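Local coordinates for protein halohydrin dehalogenase (Rhizobium radiobacter, PDB 4IY1) that releases halide from halohydrins to form epoxides and probably also opens epoxides with cyanide, using a short-chain dehydrogenase/reductase type of fold, at residues 3-8 against 60-65; 25-30 against 68-73; 110-115 against 125-130. The protein carries 37 engineered substitutions. All coordinates share one frame; numbering follows the deposited sequence.

Interaction 1: residues 3-8 against 60-65. Engineered in segment 60-65: Val60 (natural residue Ala).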
loop_
_atom_site.group_PDB
_atom_site.type_symbol
_atom_site.label_atom_id
_atom_site.label_comp_id
_atom_site.label_asym_id
_atom_site.label_seq_id
_atom_site.Cartn_x
_atom_site.Cartn_y
_atom_site.Cartn_z
ATOM N N THR B 3 -27.045 -19.619 3.459
ATOM C CA THR B 3 -27.195 -19.194 4.853
ATOM C C THR B 3 -26.041 -18.264 5.226
ATOM O O THR B 3 -24.882 -18.560 4.917
ATOM C CB THR B 3 -27.126 -20.409 5.809
ATOM O OG1 THR B 3 -28.148 -21.363 5.478
ATOM C CG2 THR B 3 -27.311 -19.971 7.258
ATOM N N ALA B 4 -26.344 -17.174 5.921
ATOM C CA ALA B 4 -25.315 -16.194 6.265
ATOM C C ALA B 4 -25.453 -15.877 7.739
ATOM O O ALA B 4 -26.509 -16.124 8.317
ATOM C CB ALA B 4 -25.487 -14.917 5.437
ATOM N N ILE B 5 -24.344 -15.463 8.360
ATOM C CA ILE B 5 -24.324 -14.921 9.725
ATOM C C ILE B 5 -23.699 -13.556 9.709
ATOM O O ILE B 5 -22.586 -13.380 9.200
ATOM C CB ILE B 5 -23.413 -15.730 10.655
ATOM C CG1 ILE B 5 -23.753 -17.201 10.597
ATOM C CG2 ILE B 5 -23.466 -15.196 12.081
ATOM C CD1 ILE B 5 -22.662 -18.055 11.196
ATOM N N VAL B 6 -24.348 -12.623 10.387
ATOM C CA VAL B 6 -23.799 -11.293 10.603
ATOM C C VAL B 6 -23.763 -11.109 12.114
ATOM O O VAL B 6 -24.709 -11.481 12.808
ATOM C CB VAL B 6 -24.719 -10.205 9.969
ATOM C CG1 VAL B 6 -24.176 -8.805 10.212
ATOM C CG2 VAL B 6 -24.934 -10.456 8.492
ATOM N N THR B 7 -22.612 -10.707 12.629
ATOM C CA THR B 7 -22.430 -10.520 14.046
ATOM C C THR B 7 -22.723 -9.075 14.401
ATOM O O THR B 7 -22.681 -8.184 13.527
ATOM C CB THR B 7 -20.972 -10.869 14.483
ATOM O OG1 THR B 7 -20.028 -10.033 13.773
ATOM C CG2 THR B 7 -20.669 -12.354 14.189
ATOM N N ASN B 8 -22.917 -8.826 15.692
ATOM C CA ASN B 8 -23.125 -7.484 16.199
ATOM C C ASN B 8 -24.148 -6.703 15.370
ATOM O O ASN B 8 -23.935 -5.554 14.999
ATOM C CB ASN B 8 -21.784 -6.741 16.300
ATOM C CG ASN B 8 -20.854 -7.357 17.344
ATOM O OD1 ASN B 8 -21.287 -7.757 18.429
ATOM N ND2 ASN B 8 -19.583 -7.475 17.004
ATOM N N VAL B 60 -17.911 -20.465 18.544
ATOM C CA VAL B 60 -18.145 -21.861 18.185
ATOM C C VAL B 60 -19.597 -22.310 18.450
ATOM O O VAL B 60 -20.205 -22.969 17.622
ATOM C CB VAL B 60 -17.187 -22.834 18.900
ATOM C CG1 VAL B 60 -17.668 -24.261 18.658
ATOM C CG2 VAL B 60 -15.752 -22.651 18.413
ATOM N N GLU B 61 -20.161 -21.938 19.592
ATOM C CA GLU B 61 -21.575 -22.226 19.823
ATOM C C GLU B 61 -22.494 -21.488 18.824
ATOM O O GLU B 61 -23.522 -22.028 18.394
ATOM C CB GLU B 61 -21.963 -21.919 21.257
ATOM C CG GLU B 61 -21.663 -20.498 21.678
ATOM C CD GLU B 61 -22.458 -20.069 22.887
ATOM O OE1 GLU B 61 -23.374 -20.820 23.293
ATOM O OE2 GLU B 61 -22.233 -18.946 23.376
ATOM N N LEU B 62 -22.063 -20.327 18.339
ATOM C CA LEU B 62 -22.852 -19.646 17.301
ATOM C C LEU B 62 -22.869 -20.430 15.982
ATOM O O LEU B 62 -23.929 -20.802 15.482
ATOM C CB LEU B 62 -22.393 -18.212 17.088
ATOM C CG LEU B 62 -23.225 -17.421 16.046
ATOM C CD1 LEU B 62 -24.623 -17.117 16.571
ATOM C CD2 LEU B 62 -22.512 -16.133 15.623
ATOM N N ILE B 63 -21.696 -20.721 15.442
ATOM C CA ILE B 63 -21.597 -21.520 14.233
ATOM C C ILE B 63 -22.379 -22.857 14.314
ATOM O O ILE B 63 -23.080 -23.239 13.370
ATOM C CB ILE B 63 -20.131 -21.796 13.890
ATOM C CG1 ILE B 63 -19.354 -20.473 13.753
ATOM C CG2 ILE B 63 -20.023 -22.624 12.633
ATOM C CD1 ILE B 63 -19.808 -19.585 12.621
ATOM N N GLU B 64 -22.219 -23.590 15.409
ATOM C CA GLU B 64 -22.930 -24.868 15.562
ATOM C C GLU B 64 -24.441 -24.653 15.654
ATOM O O GLU B 64 -25.220 -25.407 15.079
ATOM C CB GLU B 64 -22.439 -25.628 16.800
ATOM C CG GLU B 64 -20.954 -25.950 16.753
ATOM C CD GLU B 64 -20.500 -26.880 17.871
ATOM O OE1 GLU B 64 -19.687 -27.785 17.587
ATOM O OE2 GLU B 64 -20.908 -26.674 19.040
ATOM N N ALA B 65 -24.849 -23.612 16.373
ATOM C CA ALA B 65 -26.267 -23.337 16.544
ATOM C C ALA B 65 -26.932 -22.968 15.204
ATOM O O ALA B 65 -28.031 -23.430 14.897
ATOM C CB ALA B 65 -26.477 -22.252 17.590
#

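Interaction 2: residues 25-30 against 68-73. Engineered in segment 68-73: Leu70 (natural residue Tyr), His72 (natural residue Gln).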
loop_
_atom_site.group_PDB
_atom_site.type_symbol
_atom_site.label_atom_id
_atom_site.label_comp_id
_atom_site.label_asym_id
_atom_site.label_seq_id
_atom_site.Cartn_x
_atom_site.Cartn_y
_atom_site.Cartn_z
ATOM N N GLY B 25 -31.934 -13.011 -0.861
ATOM C CA GLY B 25 -32.453 -14.378 -0.852
ATOM C C GLY B 25 -31.682 -15.304 0.069
ATOM O O GLY B 25 -31.933 -16.505 0.085
ATOM N N HIS B 26 -30.729 -14.759 0.821
ATOM C CA HIS B 26 -30.027 -15.543 1.841
ATOM C C HIS B 26 -30.907 -15.639 3.061
ATOM O O HIS B 26 -31.536 -14.645 3.476
ATOM C CB HIS B 26 -28.694 -14.881 2.237
ATOM C CG HIS B 26 -27.746 -14.668 1.086
ATOM N ND1 HIS B 26 -27.073 -15.674 0.507
ATOM C CD2 HIS B 26 -27.381 -13.508 0.401
ATOM C CE1 HIS B 26 -26.349 -15.199 -0.529
ATOM N NE2 HIS B 26 -26.540 -13.874 -0.592
ATOM N N THR B 27 -30.898 -16.811 3.697
ATOM C CA THR B 27 -31.352 -16.914 5.076
ATOM C C THR B 27 -30.277 -16.397 6.032
ATOM O O THR B 27 -29.223 -17.021 6.175
ATOM C CB THR B 27 -31.659 -18.369 5.438
ATOM O OG1 THR B 27 -32.547 -18.909 4.464
ATOM C CG2 THR B 27 -32.303 -18.443 6.790
ATOM N N VAL B 28 -30.595 -15.321 6.746
ATOM C CA VAL B 28 -29.637 -14.585 7.541
ATOM C C VAL B 28 -29.818 -14.796 9.033
ATOM O O VAL B 28 -30.749 -14.254 9.637
ATOM C CB VAL B 28 -29.712 -13.075 7.245
ATOM C CG1 VAL B 28 -28.558 -12.336 7.923
ATOM C CG2 VAL B 28 -29.679 -12.848 5.742
ATOM N N ALA B 29 -28.849 -15.475 9.647
ATOM C CA ALA B 29 -28.762 -15.538 11.101
ATOM C C ALA B 29 -27.978 -14.359 11.641
ATOM O O ALA B 29 -26.976 -13.939 11.045
ATOM C CB ALA B 29 -28.129 -16.842 11.531
ATOM N N CYS B 30 -28.460 -13.802 12.745
ATOM C CA CYS B 30 -27.904 -12.574 13.306
ATOM C C CYS B 30 -27.451 -12.807 14.723
ATOM O O CYS B 30 -28.166 -13.418 15.532
ATOM C CB CYS B 30 -28.947 -11.466 13.325
ATOM S SG CYS B 30 -29.607 -11.050 11.709
ATOM N N SER B 68 -26.887 -26.155 13.023
ATOM C CA SER B 68 -27.974 -27.058 13.436
ATOM C C SER B 68 -29.277 -26.625 12.812
ATOM O O SER B 68 -29.898 -27.376 12.088
ATOM C CB SER B 68 -28.144 -27.075 14.959
ATOM O OG SER B 68 -27.063 -27.727 15.586
ATOM N N ALA B 69 -29.675 -25.392 13.095
ATOM C CA ALA B 69 -30.973 -24.870 12.684
ATOM C C ALA B 69 -31.112 -24.647 11.173
ATOM O O ALA B 69 -32.068 -25.118 10.567
ATOM C CB ALA B 69 -31.288 -23.594 13.445
ATOM N N LEU B 70 -30.163 -23.933 10.568
ATOM C CA LEU B 70 -30.372 -23.346 9.237
ATOM C C LEU B 70 -29.646 -24.042 8.116
ATOM O O LEU B 70 -29.780 -23.643 6.973
ATOM C CB LEU B 70 -30.027 -21.849 9.213
ATOM C CG LEU B 70 -30.854 -20.957 10.149
ATOM C CD1 LEU B 70 -30.425 -19.488 10.107
ATOM C CD2 LEU B 70 -32.334 -21.091 9.837
ATOM N N GLY B 71 -28.850 -25.056 8.428
ATOM C CA GLY B 71 -28.192 -25.832 7.382
ATOM C C GLY B 71 -26.673 -25.931 7.449
ATOM O O GLY B 71 -26.128 -27.021 7.640
ATOM N N HIS B 72 -25.988 -24.810 7.248
ATOM C CA HIS B 72 -24.571 -24.802 6.869
ATOM C C HIS B 72 -24.256 -23.425 6.448
ATOM O O HIS B 72 -24.944 -22.868 5.592
ATOM C CB HIS B 72 -24.303 -25.722 5.675
ATOM C CG HIS B 72 -23.591 -27.008 6.041
ATOM N ND1 HIS B 72 -23.708 -28.140 5.307
ATOM C CD2 HIS B 72 -22.780 -27.333 7.138
ATOM C CE1 HIS B 72 -22.985 -29.123 5.881
ATOM N NE2 HIS B 72 -22.417 -28.625 7.002
ATOM N N VAL B 73 -23.161 -22.883 6.960
ATOM C CA VAL B 73 -22.879 -21.465 6.789
ATOM C C VAL B 73 -22.180 -21.210 5.450
ATOM O O VAL B 73 -21.153 -21.813 5.144
ATOM C CB VAL B 73 -22.044 -20.918 7.963
ATOM C CG1 VAL B 73 -21.714 -19.453 7.761
ATOM C CG2 VAL B 73 -22.769 -21.143 9.279
#

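Interaction 3: residues 110-115 against 125-130. Engineered in segment 110-115: Ala112 (natural residue Val).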
loop_
_atom_site.group_PDB
_atom_site.type_symbol
_atom_site.label_atom_id
_atom_site.label_comp_id
_atom_site.label_asym_id
_atom_site.label_seq_id
_atom_site.Cartn_x
_atom_site.Cartn_y
_atom_site.Cartn_z
ATOM N N ALA B 110 -11.371 -16.216 15.285
ATOM C CA ALA B 110 -12.123 -17.241 15.992
ATOM C C ALA B 110 -13.316 -17.648 15.151
ATOM O O ALA B 110 -13.499 -18.818 14.855
ATOM C CB ALA B 110 -12.575 -16.676 17.333
ATOM N N LEU B 111 -14.009 -16.661 14.596
ATOM C CA LEU B 111 -15.163 -16.957 13.749
ATOM C C LEU B 111 -14.725 -17.646 12.471
ATOM O O LEU B 111 -15.313 -18.653 12.075
ATOM C CB LEU B 111 -15.972 -15.689 13.453
ATOM C CG LEU B 111 -16.846 -15.304 14.639
ATOM C CD1 LEU B 111 -17.176 -13.821 14.647
ATOM C CD2 LEU B 111 -18.128 -16.167 14.615
ATOM N N ALA B 112 -13.635 -17.174 11.860
ATOM C CA ALA B 112 -13.144 -17.849 10.651
ATOM C C ALA B 112 -12.722 -19.299 10.960
ATOM O O ALA B 112 -12.922 -20.183 10.142
ATOM C CB ALA B 112 -11.979 -17.097 10.020
ATOM N N ASN B 113 -11.932 -19.443 12.011
ATOM C CA ASN B 113 -11.440 -20.741 12.473
ATOM C C ASN B 113 -12.609 -21.714 12.775
ATOM O O ASN B 113 -12.578 -22.856 12.335
ATOM C CB ASN B 113 -10.507 -20.540 13.689
ATOM C CG ASN B 113 -10.138 -21.845 14.391
ATOM O OD1 ASN B 113 -10.761 -22.219 15.377
ATOM N ND2 ASN B 113 -9.062 -22.480 13.943
ATOM N N ALA B 114 -13.720 -21.198 13.297
ATOM C CA ALA B 114 -14.925 -22.036 13.521
ATOM C C ALA B 114 -15.666 -22.488 12.250
ATOM O O ALA B 114 -16.299 -23.544 12.226
ATOM C CB ALA B 114 -15.888 -21.353 14.499
ATOM N N VAL B 115 -15.596 -21.708 11.175
ATOM C CA VAL B 115 -16.449 -22.001 10.048
ATOM C C VAL B 115 -15.665 -22.692 8.940
ATOM O O VAL B 115 -16.236 -23.300 8.026
ATOM C CB VAL B 115 -17.216 -20.745 9.565
ATOM C CG1 VAL B 115 -16.356 -19.879 8.661
ATOM C CG2 VAL B 115 -18.489 -21.143 8.852
ATOM N N GLY B 125 -18.041 -21.001 0.176
ATOM C CA GLY B 125 -18.249 -20.135 1.323
ATOM C C GLY B 125 -17.638 -18.787 0.970
ATOM O O GLY B 125 -16.909 -18.671 -0.024
ATOM N N HIS B 126 -18.027 -17.756 1.710
ATOM C CA HIS B 126 -17.421 -16.441 1.579
ATOM C C HIS B 126 -17.254 -15.909 2.962
ATOM O O HIS B 126 -18.133 -16.093 3.809
ATOM C CB HIS B 126 -18.341 -15.507 0.793
ATOM C CG HIS B 126 -18.469 -15.863 -0.655
ATOM N ND1 HIS B 126 -19.360 -16.765 -1.095
ATOM C CD2 HIS B 126 -17.890 -15.299 -1.799
ATOM C CE1 HIS B 126 -19.248 -16.900 -2.441
ATOM N NE2 HIS B 126 -18.378 -15.984 -2.878
ATOM N N ILE B 127 -16.119 -15.254 3.203
ATOM C CA ILE B 127 -15.802 -14.706 4.496
ATOM C C ILE B 127 -15.413 -13.240 4.390
ATOM O O ILE B 127 -14.624 -12.857 3.515
ATOM C CB ILE B 127 -14.637 -15.490 5.127
ATOM C CG1 ILE B 127 -15.079 -16.949 5.380
ATOM C CG2 ILE B 127 -14.201 -14.843 6.439
ATOM C CD1 ILE B 127 -14.012 -17.738 6.108
ATOM N N ILE B 128 -16.087 -12.410 5.176
ATOM C CA ILE B 128 -15.966 -10.952 5.052
ATOM C C ILE B 128 -15.787 -10.387 6.436
ATOM O O ILE B 128 -16.590 -10.647 7.306
ATOM C CB ILE B 128 -17.225 -10.323 4.464
ATOM C CG1 ILE B 128 -17.390 -10.718 3.021
ATOM C CG2 ILE B 128 -17.181 -8.802 4.579
ATOM C CD1 ILE B 128 -18.841 -10.780 2.578
ATOM N N PHE B 129 -14.636 -9.761 6.669
ATOM C CA PHE B 129 -14.377 -9.036 7.895
ATOM C C PHE B 129 -14.772 -7.568 7.671
ATOM O O PHE B 129 -14.255 -6.913 6.764
ATOM C CB PHE B 129 -12.878 -9.088 8.216
ATOM C CG PHE B 129 -12.364 -10.470 8.588
ATOM C CD1 PHE B 129 -11.013 -10.692 8.722
ATOM C CD2 PHE B 129 -13.240 -11.538 8.784
ATOM C CE1 PHE B 129 -10.516 -11.944 9.062
ATOM C CE2 PHE B 129 -12.763 -12.799 9.083
ATOM C CZ PHE B 129 -11.395 -13.007 9.209
ATOM N N ILE B 130 -15.559 -7.011 8.577
ATOM C CA ILE B 130 -15.700 -5.563 8.595
ATOM C C ILE B 130 -14.675 -4.911 9.515
ATOM O O ILE B 130 -14.733 -5.077 10.728
ATOM C CB ILE B 130 -17.162 -5.124 8.871
ATOM C CG1 ILE B 130 -18.058 -5.741 7.806
ATOM C CG2 ILE B 130 -17.284 -3.606 8.756
ATOM C CD1 ILE B 130 -19.525 -5.559 8.079
#

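Interaction 1: residues 3-8 against 60-65
Ile5 reaches from strand 3-6 into the face of helix 59-70 and meets two residues there, Leu62 and Ile63. All of the contact across the two segments is apolar. No hydrogen bond joins them. Two branches of Ile5 divide the work. Its CG2 methyl lies 3.8 Å from CD2 of Leu62, and these two side chains run past each other in opposite directions. The longer arm goes to the other neighbour: CD1 of Ile5 is 3.5 Å from CD1 of Ile63, a close methyl contact, and the two side chains meet at about a right angle. The CB of Ile63 does not face the strand. Its bent chain, with chi2 at -64°, brings CD1 back toward Ile5. The CB of Leu62 does point at the strand. With CG anti to the backbone N (chi1 -178°), its fork extends so that CD2 meets the CG2 of Ile5. Thr7 adds a looser touch, with its CG2 4.4 Å from CD2 of Leu62.

The polar end of Thr7 bonds in another direction. Thr7 turns its methyl to the helix, while its OG1 hydrogen-bonds to the backbone N of Asn79. Val66 and Val73 also pack on Ile5, so the isoleucine is buried on several sides.

Strand 3-6 is the first strand of the Rossmann-like sheet. Helix 59-70 belongs to the connection that passes over it, from strand 52-53 to strand 75-79. The chemistry implies a seam of methyl groups. The contact has no directed bond, so it rests on the fit of branched side chains and the exclusion of water.

Interaction 2: residues 25-30 against 68-73
Thr27 and Leu70 bring their CA atoms to 7.7 Å, where the start of strand 27-30 passes the last part of helix 59-70. Glycines mark turns in both segments. Gly25 closes a Schellman motif after helix 14-23 and lets the chain enter the strand. Gly71 has a positive phi of 124° and turns the other chain away after Leu70.

One side chain carries the helix side of the contact. Leu70, an engineered residue, points at the strand with CG beside its own backbone N. Its forked end takes in the methyl of Thr27: CG2 of Thr27 is 4.0 Å from CD1 of Leu70 and 4.0 Å from CD2 of Leu70. The two side chains cross obliquely. Farther along the strand, CB of Ala29 lies 3.8 Å from CD1 of Leu70. That single methyl therefore meets both Thr27 and Ala29, two residues apart on the same face of the strand. Thr27 has chi1 at -52°. This puts CG2 anti to the backbone N, where it can meet the leucine, and leaves OG1 beside the N.

Around the contact, Val66 of helix 59-70 also packs on Ala29. The carbonyl O of Leu70 makes a weak hydrogen bond with OG1 of Thr3, in the neighbouring strand. On the other face of strand 27-30, Val28 packs against helix 14-23, so the strand has helices on both faces, as in a Rossmann-like three-layer fold.

Ala29 is buried, but Thr27 and Leu70 remain partly accessible. No hydrogen bond crosses between the segments. The chemistry implies a small methyl contact at the border of the core. The leucine covers the methyls of Thr27 and Ala29, and the contact rests on fit rather than on directed bonds.

Interaction 3: residues 110-115 against 125-130
A beta-alpha-beta unit of the Rossmann-like fold runs from strand 75-79 through helix 94-122 to strand 126-130, and here Ala112 and Val115 of the helix pack on Ile127 and Phe129 of the strand. The local axes are 10.2 Å apart and nearly antiparallel, at 171°. Val115 and Ile127 meet tip to tip: CG1 of Val115 is 4.1 Å from CD1 of Ile127. A chi1 of 82° turns this CG1 into the space between the valine's own N and carbonyl carbon, and from there it meets the isoleucine.

Ala112, an engineered residue, presents only its CB. That methyl lies 4.2 Å from CZ of Phe129, at the edge of the ring and near its plane. It also lies 4.5 Å from CD1 of Ile127, a loose touch. The CB of Phe129 does not aim at the helix, but the ring extends back to it. All four residues are buried and the contact is wholly apolar.

Helix 143-163 closes one flank, where Leu155, Ala156 and Leu159 pack on Phe129. Leu159 also touches Ala112. Helix 94-122 packs against helix 59-70 as well. On its outer side, Asn113 ND2 hydrogen-bonds to the carbonyl O atoms of Ile89 and Tyr92 of the second subunit.

The three interactions form one continuous layer on one parallel sheet. Interactions 1 and 2 share helix 59-70 and use adjacent strands. Their centres are about 8 Å apart, and Ala4 O to Ala29 N (2.8 Å) is a probable hydrogen bond. Interaction 3 lies about 10 Å from interaction 1, centre to centre. Their helices meet: CG1 of Ile63 is 3.7 Å from CB of Ala114. Interactions 2 and 3 are about 14 Å apart, yet CB of Val73 touches CG2 of Val115 at 3.7 Å. All three are plain structural packing between the sheet and helices on one face. In this fold family the active site lies beyond the C-terminal ends of the strands.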